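Local coordinates for catechol 2,3-dioxygenase (Rhodococcus sp., PDB 2WL9), which probably catalyses the iron-dependent extradiol ring cleavage of catechols with molecular oxygen, a step in the breakdown of aromatic hydrocarbons, at residues Leu105-Asp110 with Pro115-Tyr120; Leu7-Leu12 with Ala98-Leu103; Ile65-Ala70 with His197-Gly202; Ile41-Asp46 with Ile52-Asp57. All blocks are in the same frame, centred on the assembly; numbering follows the deposited sequence.

Contacts 1, 2 and 4 gather on one mixed sheet of the N-terminal half; contact 3 leads from it to the other sheet. Along the chain, the hairpin of contact 4 lies inside the loop closed by contact 2, contact 1 follows contact 2, and contact 3 spans contact 1 to reach residues 197-202. Contacts 1 and 2, with centres about 10 Å apart, meet where Glu-117 takes Tyr-9 and Arg-100; contacts 2 and 4, equally far apart, join through the neighbouring strands 6-14 and 52-56. The two hairpins, centres about 18 Å apart, have strands 6-14 and 61-68 between them. Contact 3 alone of the four joins this sheet to the iron-bearing half.

Contact 1 of 4, residues Leu105-Asp110 with Pro115-Tyr120; sequences LVKLHD and PTEIFY
Val-106 and Leu-108 pair with Ile-118 and Thr-116 as the two hydrogen-bonded pairs of an antiparallel hairpin, strands 104-109 and 115-120. The bond from Thr-116 N to Leu-108 O is short at 2.8 Å and almost straight at the hydrogen (175°), yet its donor stands above the carbonyl plane. Leu-108 N returns a bond to Thr-116 O at 2.9 Å, reaching it nearly along the C=O axis. In the non-hydrogen-bonded pairs, CA-H groups lean on carbonyl oxygens, as Glu-117 CA does on Val-106 O at 3.3 Å.

Among the apolar contacts, Leu-108 CD2 meets Ile-118 CD1 at 3.8 Å; with CG between backbone N and carbonyl carbon (chi1 61°), the leucine turns CD2 across the strand to Thr-116 O and this methyl. Helices 72-84 and 157-167 pack against this side. On the other face, Leu-105 CD1 reaches Phe-119 CB at 4.1 Å. A further van der Waals contact there puts His-109 CD2 3.6 Å from Pro-115 CA, oblique to the ring.

Charge gathers around Glu-117. The Lys-107 side chain runs alongside it, its CE 3.5 Å from OE2, but NZ stays 4.6 Å from that oxygen. The carboxylate is instead bound by Tyr-9 at OE1 and Arg-100 at OE2. Such a buried carboxylate, with two positive groups close by, is probably stabilised in its ionised form.

Contact 2 of 4, residues Leu7-Leu12 with Ala98-Leu103; sequences LGYLGL and AERRVL
Tyr-9 reaches across from strand 6-14 to Arg-100 and Val-102, at the end of helix 94-100 and just beyond it. Its backbone belongs to a classic beta bulge, in which Gly-8 and Tyr-9 both face Gly-66. From CB, which points toward the helix end, the chain turns to set CG between the backbone N and the carbonyl carbon (chi1 60°), and this carries the ring out from the strand. Beyond CG, CE1 lies 4.0 Å from Val-102 CG1, the two side chains crossing at about a right angle. Further out, CZ approaches Arg-100 CD at 4.2 Å. At the tip, OH rests against the aliphatic part of the arginine, 3.8 Å from CG, and lies at the edge of the guanidinium, close to its plane. The ring and guanidinium planes stand 81° apart, nearly perpendicular.

Both polar ends turn to the carboxylate of Glu-117, and Arg-100 also makes a cation-pi contact with Tyr-64. In Arg-100 the bend at chi2 (-70°) lays CG and CD against the tyrosine hydroxyl. Arg-101, with positive phi, closes the helix in a Schellman motif and lets the chain turn toward strand 104-109. The tyrosine ring therefore lies between the helix end and the sheet, stacked on Phe-119 of strand 115-120 and touching Leu-105 of strand 104-109.

Contact 3 of 4, residues Ile65-Ala70 with His197-Gly202; sequences IGWRVA and HSLAFG
Trp-67 and Ser-198 mark the nearest approach of the two backbones, with their CA atoms 9.9 Å apart, a spacing that only side chains bridge. Residues 65-68 belong to strand 61-68, and residues 199-201 form a short strand of the other sheet. The latter strand opens with a classic beta bulge, where Ser-198 and Leu-199 both face Met-190.

The indole of Trp-67 spans the interval. Its CG is turned opposite the carbonyl carbon (chi1 -59°), which brings the six-membered ring toward the second segment. Ser-198 CB comes to the edge of that ring, in its plane, 3.8 Å from CZ3.

This is a meeting between the two halves of a type I extradiol dioxygenase, each of which carries a sheet of the glyoxalase clan. The iron lies on the second of them, held by His-149, His-212, Tyr-253 and Glu-263, with the Leu-199 side chain about 10 Å from the metal.

Leu-199 crosses the indole at about a right angle. Its CB touches CH2 of Trp-67 at 3.9 Å, and its CD2 touches CZ2 at 3.9 Å, an approach that is oblique to the ring. With CG opposite the backbone N (chi1 -178°), the leucine extends CD2 to the CZ2 side of the indole. Tyr-164 of helix 157-167 packs against both Trp-67 and Leu-199, while Ile-152 of the iron-bearing sheet touches the leucine.

Contact 4 of 4, residues Ile41-Asp46 with Ile52-Asp57; sequences IYLRMD and IVLHAD
Ile-52 O receives the shortest bond of this hairpin, from Leu-43 N at 2.8 Å, and is also approached by Tyr-42 CA at 3.3 Å in a CA-H...O contact. The N-H of Leu-43 points at it almost straight (169°), although the donor is tilted from the carbonyl plane. Leu-43 O accepts a longer bond in return, from Ile-52 N at 3.2 Å. Ile-41 and Leu-54 form the other hydrogen-bonded pair, with Tyr-42 and Val-53 the non-hydrogen-bonded pair between them.

Tyr-42 CG, opposite the carbonyl carbon (chi1 -51°), lays the ring beside Val-53, and the two side chains point the same way. Both valine methyls meet the CD1-CE1 bond of the ring obliquely: CG2 is 3.8 Å from CD1 and CG1 is 3.8 Å from CE1. The hydroxyl beyond them is hydrogen-bonded to Glu-37.

The side chains of Ile-41, Leu-43, Ile-52 and Leu-54 fill the other face with aliphatic groups. Leu-54 CD1 is shared, meeting Leu-43 CD1 at 4.0 Å and Ile-41 CD1 at 4.2 Å, while Leu-43 and Ile-52 touch through their CB atoms. Helix 17-24 packs on this face through Leu-17, Arg-21 and Ala-24, and within the sheet the hairpin lies between strands 31-33 and 6-14.

Contact 1 of 4, residues Leu105-Asp110 with Pro115-Tyr120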
loop_
_atom_site.group_PDB
_atom_site.type_symbol
_atom_site.label_atom_id
_atom_site.label_comp_id
_atom_site.label_asym_id
_atom_site.label_seq_id
_atom_site.Cartn_x
_atom_site.Cartn_y
_atom_site.Cartn_z
ATOM N N LEU C 105 1.673 -40.396 10.419
ATOM C CA LEU C 105 2.294 -40.873 9.203
ATOM C C LEU C 105 1.505 -42.037 8.586
ATOM O O LEU C 105 0.909 -42.863 9.289
ATOM C CB LEU C 105 3.745 -41.291 9.531
ATOM C CG LEU C 105 4.719 -41.947 8.559
ATOM C CD1 LEU C 105 5.261 -40.957 7.569
ATOM C CD2 LEU C 105 5.868 -42.538 9.361
ATOM N N VAL C 106 1.489 -42.058 7.260
ATOM C CA VAL C 106 0.974 -43.163 6.484
ATOM C C VAL C 106 2.044 -43.537 5.447
ATOM O O VAL C 106 2.645 -42.660 4.824
ATOM C CB VAL C 106 -0.412 -42.779 5.871
ATOM C CG1 VAL C 106 -0.510 -43.090 4.400
ATOM C CG2 VAL C 106 -1.544 -43.413 6.668
ATOM N N LYS C 107 2.313 -44.832 5.301
ATOM C CA LYS C 107 3.308 -45.302 4.335
ATOM C C LYS C 107 2.670 -46.154 3.239
ATOM O O LYS C 107 1.855 -47.042 3.523
ATOM C CB LYS C 107 4.424 -46.103 5.032
ATOM C CG LYS C 107 5.258 -45.318 6.040
ATOM C CD LYS C 107 6.242 -46.234 6.774
ATOM C CE LYS C 107 7.269 -45.442 7.566
ATOM N NZ LYS C 107 8.034 -46.300 8.512
ATOM N N LEU C 108 3.060 -45.884 1.996
ATOM C CA LEU C 108 2.586 -46.636 0.835
ATOM C C LEU C 108 3.586 -46.542 -0.322
ATOM O O LEU C 108 4.745 -46.154 -0.120
ATOM C CB LEU C 108 1.190 -46.140 0.413
ATOM C CG LEU C 108 1.015 -44.682 -0.029
ATOM C CD1 LEU C 108 -0.196 -44.551 -0.952
ATOM C CD2 LEU C 108 0.912 -43.707 1.153
ATOM N N HIS C 109 3.146 -46.898 -1.528
ATOM C CA HIS C 109 3.967 -46.738 -2.727
ATOM C C HIS C 109 3.169 -46.118 -3.860
ATOM O O HIS C 109 1.981 -46.390 -4.011
ATOM C CB HIS C 109 4.532 -48.081 -3.187
ATOM C CG HIS C 109 5.531 -48.664 -2.245
ATOM N ND1 HIS C 109 5.167 -49.306 -1.082
ATOM C CD2 HIS C 109 6.883 -48.688 -2.281
ATOM C CE1 HIS C 109 6.252 -49.707 -0.446
ATOM N NE2 HIS C 109 7.306 -49.345 -1.153
ATOM N N ASP C 110 3.823 -45.299 -4.672
ATOM C CA ASP C 110 3.161 -44.775 -5.861
ATOM C C ASP C 110 3.144 -45.867 -6.943
ATOM O O ASP C 110 3.670 -46.961 -6.707
ATOM C CB ASP C 110 3.779 -43.432 -6.311
ATOM C CG ASP C 110 5.057 -43.582 -7.130
ATOM O OD1 ASP C 110 5.520 -44.710 -7.401
ATOM O OD2 ASP C 110 5.602 -42.522 -7.506
ATOM N N PRO C 115 8.601 -45.440 -2.810
ATOM C CA PRO C 115 8.024 -45.343 -1.470
ATOM C C PRO C 115 7.537 -43.933 -1.170
ATOM O O PRO C 115 8.291 -42.964 -1.284
ATOM C CB PRO C 115 9.190 -45.720 -0.552
ATOM C CG PRO C 115 10.020 -46.627 -1.392
ATOM C CD PRO C 115 9.966 -45.995 -2.766
ATOM N N THR C 116 6.273 -43.843 -0.779
ATOM C CA THR C 116 5.587 -42.574 -0.637
ATOM C C THR C 116 5.011 -42.471 0.766
ATOM O O THR C 116 4.356 -43.393 1.236
ATOM C CB THR C 116 4.475 -42.472 -1.691
ATOM O OG1 THR C 116 5.064 -42.549 -2.993
ATOM C CG2 THR C 116 3.692 -41.164 -1.554
ATOM N N GLU C 117 5.253 -41.344 1.432
ATOM C CA GLU C 117 4.740 -41.144 2.791
ATOM C C GLU C 117 3.877 -39.896 2.876
ATOM O O GLU C 117 4.149 -38.904 2.199
ATOM C CB GLU C 117 5.885 -41.076 3.801
ATOM C CG GLU C 117 6.929 -42.176 3.603
ATOM C CD GLU C 117 7.884 -42.329 4.777
ATOM O OE1 GLU C 117 8.050 -41.369 5.554
ATOM O OE2 GLU C 117 8.473 -43.426 4.920
ATOM N N ILE C 118 2.818 -39.965 3.679
ATOM C CA ILE C 118 1.952 -38.806 3.921
ATOM C C ILE C 118 1.862 -38.543 5.429
ATOM O O ILE C 118 1.523 -39.433 6.214
ATOM C CB ILE C 118 0.554 -38.961 3.280
ATOM C CG1 ILE C 118 0.673 -39.381 1.806
ATOM C CG2 ILE C 118 -0.208 -37.639 3.360
ATOM C CD1 ILE C 118 -0.482 -40.216 1.318
ATOM N N PHE C 119 2.171 -37.312 5.824
ATOM C CA PHE C 119 2.398 -36.999 7.227
ATOM C C PHE C 119 1.877 -35.622 7.601
ATOM O O PHE C 119 1.640 -34.779 6.725
ATOM C CB PHE C 119 3.905 -37.042 7.515
ATOM C CG PHE C 119 4.655 -35.830 7.011
ATOM C CD1 PHE C 119 4.911 -34.753 7.853
ATOM C CD2 PHE C 119 5.104 -35.773 5.696
ATOM C CE1 PHE C 119 5.619 -33.630 7.394
ATOM C CE2 PHE C 119 5.806 -34.654 5.218
ATOM C CZ PHE C 119 6.070 -33.580 6.074
ATOM N N TYR C 120 1.738 -35.393 8.902
ATOM C CA TYR C 120 1.465 -34.061 9.459
ATOM C C TYR C 120 2.341 -33.824 10.692
ATOM O O TYR C 120 2.833 -34.773 11.306
ATOM C CB TYR C 120 -0.025 -33.906 9.844
ATOM C CG TYR C 120 -0.424 -34.666 11.096
ATOM C CD1 TYR C 120 -0.330 -34.071 12.361
ATOM C CD2 TYR C 120 -0.878 -35.987 11.021
ATOM C CE1 TYR C 120 -0.675 -34.767 13.509
ATOM C CE2 TYR C 120 -1.229 -36.691 12.167
ATOM C CZ TYR C 120 -1.119 -36.075 13.407
ATOM O OH TYR C 120 -1.465 -36.766 14.536
#

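Contact 2 of 4, residues Leu7-Leu12 with Ala98-Leu103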
loop_
_atom_site.group_PDB
_atom_site.type_symbol
_atom_site.label_atom_id
_atom_site.label_comp_id
_atom_site.label_asym_id
_atom_site.label_seq_id
_atom_site.Cartn_x
_atom_site.Cartn_y
_atom_site.Cartn_z
ATOM N N LEU C 7 5.715 -30.847 -0.622
ATOM C CA LEU C 7 6.738 -31.870 -0.515
ATOM C C LEU C 7 7.580 -31.562 0.731
ATOM O O LEU C 7 8.415 -30.662 0.712
ATOM C CB LEU C 7 7.609 -31.852 -1.757
ATOM C CG LEU C 7 8.694 -32.915 -1.894
ATOM C CD1 LEU C 7 8.106 -34.310 -1.938
ATOM C CD2 LEU C 7 9.514 -32.636 -3.151
ATOM N N GLY C 8 7.342 -32.300 1.805
ATOM C CA GLY C 8 7.922 -31.981 3.110
ATOM C C GLY C 8 9.363 -32.427 3.276
ATOM O O GLY C 8 10.211 -31.648 3.730
ATOM N N TYR C 9 9.634 -33.684 2.933
ATOM C CA TYR C 9 10.973 -34.254 3.089
ATOM C C TYR C 9 11.292 -35.335 2.063
ATOM O O TYR C 9 10.406 -35.827 1.362
ATOM C CB TYR C 9 11.205 -34.792 4.515
ATOM C CG TYR C 9 10.270 -35.900 4.975
ATOM C CD1 TYR C 9 9.312 -35.651 5.955
ATOM C CD2 TYR C 9 10.359 -37.198 4.453
ATOM C CE1 TYR C 9 8.456 -36.654 6.403
ATOM C CE2 TYR C 9 9.500 -38.212 4.890
ATOM C CZ TYR C 9 8.554 -37.932 5.862
ATOM O OH TYR C 9 7.702 -38.913 6.305
ATOM N N LEU C 10 12.575 -35.669 1.979
ATOM C CA LEU C 10 13.061 -36.802 1.207
ATOM C C LEU C 10 14.010 -37.615 2.075
ATOM O O LEU C 10 14.837 -37.057 2.796
ATOM C CB LEU C 10 13.823 -36.334 -0.035
ATOM C CG LEU C 10 13.094 -35.634 -1.172
ATOM C CD1 LEU C 10 14.121 -35.093 -2.158
ATOM C CD2 LEU C 10 12.128 -36.596 -1.871
ATOM N N GLY C 11 13.869 -38.929 2.017
ATOM C CA GLY C 11 14.852 -39.836 2.580
ATOM C C GLY C 11 15.687 -40.347 1.428
ATOM O O GLY C 11 15.150 -40.716 0.381
ATOM N N LEU C 12 17.001 -40.342 1.617
ATOM C CA LEU C 12 17.941 -40.735 0.582
ATOM C C LEU C 12 18.852 -41.843 1.101
ATOM O O LEU C 12 19.240 -41.829 2.272
ATOM C CB LEU C 12 18.796 -39.529 0.179
ATOM C CG LEU C 12 18.469 -38.593 -0.995
ATOM C CD1 LEU C 12 16.982 -38.325 -1.233
ATOM C CD2 LEU C 12 19.260 -37.276 -0.868
ATOM N N ALA C 98 7.807 -40.832 15.180
ATOM C CA ALA C 98 8.979 -40.275 15.857
ATOM C C ALA C 98 10.264 -40.409 15.039
ATOM O O ALA C 98 11.099 -39.503 15.031
ATOM C CB ALA C 98 9.153 -40.907 17.236
ATOM N N GLU C 99 10.426 -41.542 14.356
ATOM C CA GLU C 99 11.592 -41.766 13.507
ATOM C C GLU C 99 11.723 -40.686 12.420
ATOM O O GLU C 99 12.783 -40.063 12.267
ATOM C CB GLU C 99 11.536 -43.165 12.878
ATOM C CG GLU C 99 12.874 -43.629 12.347
ATOM C CD GLU C 99 12.772 -44.839 11.434
ATOM O OE1 GLU C 99 11.650 -45.341 11.194
ATOM O OE2 GLU C 99 13.831 -45.287 10.951
ATOM N N ARG C 100 10.636 -40.462 11.689
ATOM C CA ARG C 100 10.573 -39.438 10.639
ATOM C C ARG C 100 10.533 -38.004 11.187
ATOM O O ARG C 100 10.579 -37.036 10.417
ATOM C CB ARG C 100 9.346 -39.684 9.747
ATOM C CG ARG C 100 9.356 -41.016 8.989
ATOM C CD ARG C 100 10.410 -41.058 7.879
ATOM N NE ARG C 100 10.215 -42.244 7.048
ATOM C CZ ARG C 100 10.922 -43.370 7.140
ATOM N NH1 ARG C 100 11.926 -43.480 8.003
ATOM N NH2 ARG C 100 10.634 -44.384 6.340
ATOM N N ARG C 101 10.467 -37.878 12.512
ATOM C CA ARG C 101 10.277 -36.592 13.229
ATOM C C ARG C 101 8.972 -35.894 12.837
ATOM O O ARG C 101 8.956 -34.699 12.503
ATOM C CB ARG C 101 11.473 -35.630 13.072
ATOM C CG ARG C 101 12.846 -36.246 13.202
ATOM C CD ARG C 101 13.046 -36.934 14.541
ATOM N NE ARG C 101 14.421 -37.401 14.644
ATOM C CZ ARG C 101 15.417 -36.669 15.130
ATOM N NH1 ARG C 101 15.190 -35.436 15.575
ATOM N NH2 ARG C 101 16.645 -37.174 15.165
ATOM N N VAL C 102 7.883 -36.652 12.886
ATOM C CA VAL C 102 6.543 -36.149 12.577
ATOM C C VAL C 102 5.561 -36.633 13.643
ATOM O O VAL C 102 5.910 -37.467 14.490
ATOM C CB VAL C 102 6.048 -36.585 11.164
ATOM C CG1 VAL C 102 6.957 -36.033 10.074
ATOM C CG2 VAL C 102 5.906 -38.120 11.059
ATOM N N LEU C 103 4.340 -36.111 13.604
ATOM C CA LEU C 103 3.324 -36.519 14.569
ATOM C C LEU C 103 2.499 -37.723 14.137
ATOM O O LEU C 103 2.114 -38.547 14.971
ATOM C CB LEU C 103 2.386 -35.361 14.882
ATOM C CG LEU C 103 2.939 -34.170 15.658
ATOM C CD1 LEU C 103 1.815 -33.160 15.816
ATOM C CD2 LEU C 103 3.500 -34.585 17.023
#

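Contact 3 of 4, residues Ile65-Ala70 with His197-Gly202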
loop_
_atom_site.group_PDB
_atom_site.type_symbol
_atom_site.label_atom_id
_atom_site.label_comp_id
_atom_site.label_asym_id
_atom_site.label_seq_id
_atom_site.Cartn_x
_atom_site.Cartn_y
_atom_site.Cartn_z
ATOM N N ILE C 65 9.665 -40.563 -0.181
ATOM C CA ILE C 65 9.152 -39.214 -0.436
ATOM C C ILE C 65 8.083 -38.857 0.605
ATOM O O ILE C 65 7.091 -39.563 0.733
ATOM C CB ILE C 65 8.532 -39.126 -1.838
ATOM C CG1 ILE C 65 9.573 -39.448 -2.917
ATOM C CG2 ILE C 65 7.921 -37.744 -2.081
ATOM C CD1 ILE C 65 8.961 -39.965 -4.224
ATOM N N GLY C 66 8.274 -37.762 1.335
ATOM C CA GLY C 66 7.285 -37.353 2.331
ATOM C C GLY C 66 6.433 -36.170 1.897
ATOM O O GLY C 66 6.960 -35.077 1.684
ATOM N N TRP C 67 5.124 -36.393 1.767
ATOM C CA TRP C 67 4.163 -35.327 1.446
ATOM C C TRP C 67 3.396 -34.884 2.677
ATOM O O TRP C 67 2.848 -35.714 3.404
ATOM C CB TRP C 67 3.153 -35.798 0.398
ATOM C CG TRP C 67 3.769 -36.223 -0.892
ATOM C CD1 TRP C 67 4.070 -37.496 -1.272
ATOM C CD2 TRP C 67 4.156 -35.376 -1.974
ATOM N NE1 TRP C 67 4.635 -37.497 -2.528
ATOM C CE2 TRP C 67 4.704 -36.205 -2.980
ATOM C CE3 TRP C 67 4.114 -33.991 -2.187
ATOM C CZ2 TRP C 67 5.186 -35.699 -4.186
ATOM C CZ3 TRP C 67 4.602 -33.488 -3.388
ATOM C CH2 TRP C 67 5.130 -34.338 -4.366
ATOM N N ARG C 68 3.314 -33.574 2.886
ATOM C CA ARG C 68 2.663 -33.027 4.073
ATOM C C ARG C 68 1.163 -32.763 3.907
ATOM O O ARG C 68 0.708 -32.317 2.849
ATOM C CB ARG C 68 3.367 -31.734 4.490
ATOM C CG ARG C 68 2.952 -31.187 5.849
ATOM C CD ARG C 68 3.431 -29.748 5.995
ATOM N NE ARG C 68 3.306 -29.259 7.366
ATOM C CZ ARG C 68 3.620 -28.026 7.753
ATOM N NH1 ARG C 68 4.076 -27.146 6.870
ATOM N NH2 ARG C 68 3.479 -27.670 9.027
ATOM N N VAL C 69 0.404 -33.036 4.965
ATOM C CA VAL C 69 -0.973 -32.568 5.071
ATOM C C VAL C 69 -1.077 -31.689 6.312
ATOM O O VAL C 69 -0.178 -31.692 7.154
ATOM C CB VAL C 69 -2.016 -33.719 5.089
ATOM C CG1 VAL C 69 -2.016 -34.469 3.768
ATOM C CG2 VAL C 69 -1.787 -34.676 6.248
ATOM N N ALA C 70 -2.159 -30.924 6.409
ATOM C CA ALA C 70 -2.301 -29.914 7.456
ATOM C C ALA C 70 -2.426 -30.471 8.875
ATOM O O ALA C 70 -1.991 -29.824 9.828
ATOM C CB ALA C 70 -3.488 -28.993 7.145
ATOM N N HIS C 197 5.962 -26.302 -9.570
ATOM C CA HIS C 197 5.681 -27.725 -9.387
ATOM C C HIS C 197 6.503 -28.304 -8.236
ATOM O O HIS C 197 7.587 -27.796 -7.923
ATOM C CB HIS C 197 5.866 -28.527 -10.692
ATOM C CG HIS C 197 7.225 -28.406 -11.309
ATOM N ND1 HIS C 197 8.160 -29.418 -11.257
ATOM C CD2 HIS C 197 7.800 -27.403 -12.015
ATOM C CE1 HIS C 197 9.254 -29.041 -11.899
ATOM N NE2 HIS C 197 9.061 -27.822 -12.367
ATOM N N SER C 198 5.941 -29.331 -7.598
ATOM C CA SER C 198 6.612 -30.136 -6.578
ATOM C C SER C 198 7.077 -31.465 -7.160
ATOM O O SER C 198 7.925 -32.145 -6.580
ATOM C CB SER C 198 5.646 -30.449 -5.437
ATOM O OG SER C 198 5.116 -29.274 -4.884
ATOM N N LEU C 199 6.514 -31.829 -8.308
ATOM C CA LEU C 199 6.671 -33.182 -8.841
ATOM C C LEU C 199 6.569 -33.193 -10.356
ATOM O O LEU C 199 5.713 -32.511 -10.920
ATOM C CB LEU C 199 5.585 -34.086 -8.252
ATOM C CG LEU C 199 5.532 -35.569 -8.607
ATOM C CD1 LEU C 199 6.809 -36.258 -8.179
ATOM C CD2 LEU C 199 4.338 -36.188 -7.928
ATOM N N ALA C 200 7.445 -33.970 -11.003
ATOM C CA ALA C 200 7.360 -34.214 -12.440
ATOM C C ALA C 200 7.800 -35.639 -12.796
ATOM O O ALA C 200 8.541 -36.276 -12.044
ATOM C CB ALA C 200 8.177 -33.184 -13.221
ATOM N N PHE C 201 7.301 -36.139 -13.925
ATOM C CA PHE C 201 7.629 -37.485 -14.413
ATOM C C PHE C 201 7.253 -37.653 -15.895
ATOM O O PHE C 201 6.665 -36.756 -16.500
ATOM C CB PHE C 201 6.969 -38.570 -13.544
ATOM C CG PHE C 201 5.526 -38.305 -13.218
ATOM C CD1 PHE C 201 5.169 -37.720 -12.006
ATOM C CD2 PHE C 201 4.521 -38.647 -14.117
ATOM C CE1 PHE C 201 3.833 -37.471 -11.699
ATOM C CE2 PHE C 201 3.188 -38.401 -13.823
ATOM C CZ PHE C 201 2.841 -37.812 -12.609
ATOM N N GLY C 202 7.592 -38.800 -16.473
ATOM C CA GLY C 202 7.336 -39.041 -17.898
ATOM C C GLY C 202 8.402 -38.432 -18.789
ATOM O O GLY C 202 8.123 -38.010 -19.914
#

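Contact 4 of 4, residues Ile41-Asp46 with Ile52-Asp57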
loop_
_atom_site.group_PDB
_atom_site.type_symbol
_atom_site.label_atom_id
_atom_site.label_comp_id
_atom_site.label_asym_id
_atom_site.label_seq_id
_atom_site.Cartn_x
_atom_site.Cartn_y
_atom_site.Cartn_z
ATOM N N ILE C 41 22.320 -39.110 9.103
ATOM C CA ILE C 41 22.393 -37.698 9.460
ATOM C C ILE C 41 21.320 -36.961 8.661
ATOM O O ILE C 41 20.601 -37.581 7.864
ATOM C CB ILE C 41 23.804 -37.095 9.214
ATOM C CG1 ILE C 41 24.210 -37.228 7.745
ATOM C CG2 ILE C 41 24.839 -37.725 10.153
ATOM C CD1 ILE C 41 25.388 -36.360 7.350
ATOM N N TYR C 42 21.195 -35.655 8.882
ATOM C CA TYR C 42 20.127 -34.876 8.251
ATOM C C TYR C 42 20.648 -33.603 7.596
ATOM O O TYR C 42 21.656 -33.032 8.016
ATOM C CB TYR C 42 19.037 -34.493 9.263
ATOM C CG TYR C 42 18.485 -35.638 10.084
ATOM C CD1 TYR C 42 17.279 -36.252 9.749
ATOM C CD2 TYR C 42 19.177 -36.102 11.203
ATOM C CE1 TYR C 42 16.783 -37.313 10.503
ATOM C CE2 TYR C 42 18.699 -37.150 11.955
ATOM C CZ TYR C 42 17.504 -37.750 11.608
ATOM O OH TYR C 42 17.049 -38.790 12.374
ATOM N N LEU C 43 19.937 -33.154 6.569
ATOM C CA LEU C 43 20.234 -31.864 5.967
ATOM C C LEU C 43 19.065 -30.935 6.235
ATOM O O LEU C 43 17.922 -31.264 5.959
ATOM C CB LEU C 43 20.505 -32.005 4.466
ATOM C CG LEU C 43 21.671 -32.915 4.058
ATOM C CD1 LEU C 43 21.641 -33.191 2.545
ATOM C CD2 LEU C 43 23.019 -32.347 4.480
ATOM N N ARG C 44 19.369 -29.772 6.786
ATOM C CA ARG C 44 18.355 -28.810 7.199
ATOM C C ARG C 44 18.412 -27.598 6.273
ATOM O O ARG C 44 19.499 -27.155 5.898
ATOM C CB ARG C 44 18.634 -28.423 8.653
ATOM C CG ARG C 44 17.740 -27.364 9.235
ATOM C CD ARG C 44 18.119 -27.098 10.679
ATOM N NE ARG C 44 17.046 -26.406 11.384
ATOM C CZ ARG C 44 17.224 -25.504 12.342
ATOM N NH1 ARG C 44 18.448 -25.139 12.714
ATOM N NH2 ARG C 44 16.168 -24.942 12.906
ATOM N N MET C 45 17.243 -27.075 5.890
ATOM C CA MET C 45 17.167 -25.942 4.961
ATOM C C MET C 45 16.464 -24.725 5.568
ATOM O O MET C 45 16.488 -23.629 4.986
ATOM C CB MET C 45 16.421 -26.337 3.680
ATOM C CG MET C 45 17.067 -27.445 2.861
ATOM S SD MET C 45 15.995 -27.971 1.518
ATOM C CE MET C 45 15.964 -26.512 0.473
ATOM N N ASP C 46 15.828 -24.921 6.719
ATOM C CA ASP C 46 14.987 -23.889 7.327
ATOM C C ASP C 46 14.690 -24.218 8.788
ATOM O O ASP C 46 15.439 -24.961 9.412
ATOM C CB ASP C 46 13.690 -23.692 6.521
ATOM C CG ASP C 46 12.823 -24.954 6.447
ATOM O OD1 ASP C 46 13.168 -25.989 7.058
ATOM O OD2 ASP C 46 11.778 -24.907 5.761
ATOM N N ILE C 52 15.817 -33.281 4.570
ATOM C CA ILE C 52 16.376 -34.481 3.951
ATOM C C ILE C 52 17.061 -35.353 4.999
ATOM O O ILE C 52 17.784 -34.851 5.857
ATOM C CB ILE C 52 17.385 -34.138 2.794
ATOM C CG1 ILE C 52 16.757 -33.184 1.768
ATOM C CG2 ILE C 52 17.866 -35.412 2.073
ATOM C CD1 ILE C 52 17.743 -32.598 0.738
ATOM N N VAL C 53 16.809 -36.659 4.910
ATOM C CA VAL C 53 17.489 -37.658 5.735
ATOM C C VAL C 53 18.441 -38.425 4.842
ATOM O O VAL C 53 18.045 -38.930 3.795
ATOM C CB VAL C 53 16.505 -38.668 6.377
ATOM C CG1 VAL C 53 17.205 -39.492 7.452
ATOM C CG2 VAL C 53 15.318 -37.956 6.976
ATOM N N LEU C 54 19.698 -38.505 5.257
ATOM C CA LEU C 54 20.682 -39.309 4.540
ATOM C C LEU C 54 20.920 -40.610 5.293
ATOM O O LEU C 54 21.432 -40.605 6.411
ATOM C CB LEU C 54 21.994 -38.542 4.366
ATOM C CG LEU C 54 21.974 -37.186 3.640
ATOM C CD1 LEU C 54 23.352 -36.556 3.711
ATOM C CD2 LEU C 54 21.509 -37.294 2.184
ATOM N N HIS C 55 20.533 -41.719 4.676
ATOM C CA HIS C 55 20.755 -43.040 5.250
ATOM C C HIS C 55 22.041 -43.620 4.683
ATOM O O HIS C 55 22.127 -43.902 3.483
ATOM C CB HIS C 55 19.586 -43.962 4.922
ATOM C CG HIS C 55 18.289 -43.543 5.541
ATOM N ND1 HIS C 55 17.849 -44.037 6.748
ATOM C CD2 HIS C 55 17.329 -42.688 5.113
ATOM C CE1 HIS C 55 16.674 -43.505 7.038
ATOM N NE2 HIS C 55 16.334 -42.686 6.060
ATOM N N ALA C 56 23.042 -43.778 5.543
ATOM C CA ALA C 56 24.324 -44.342 5.130
ATOM C C ALA C 56 24.200 -45.854 5.032
ATOM O O ALA C 56 24.679 -46.591 5.902
ATOM C CB ALA C 56 25.417 -43.946 6.105
ATOM N N ASP C 57 23.545 -46.309 3.970
ATOM C CA ASP C 57 23.276 -47.732 3.776
ATOM C C ASP C 57 24.016 -48.340 2.582
ATOM O O ASP C 57 23.869 -49.527 2.309
ATOM C CB ASP C 57 21.766 -47.981 3.657
ATOM C CG ASP C 57 21.163 -47.383 2.394
ATOM O OD1 ASP C 57 21.917 -47.049 1.450
ATOM O OD2 ASP C 57 19.924 -47.254 2.347
#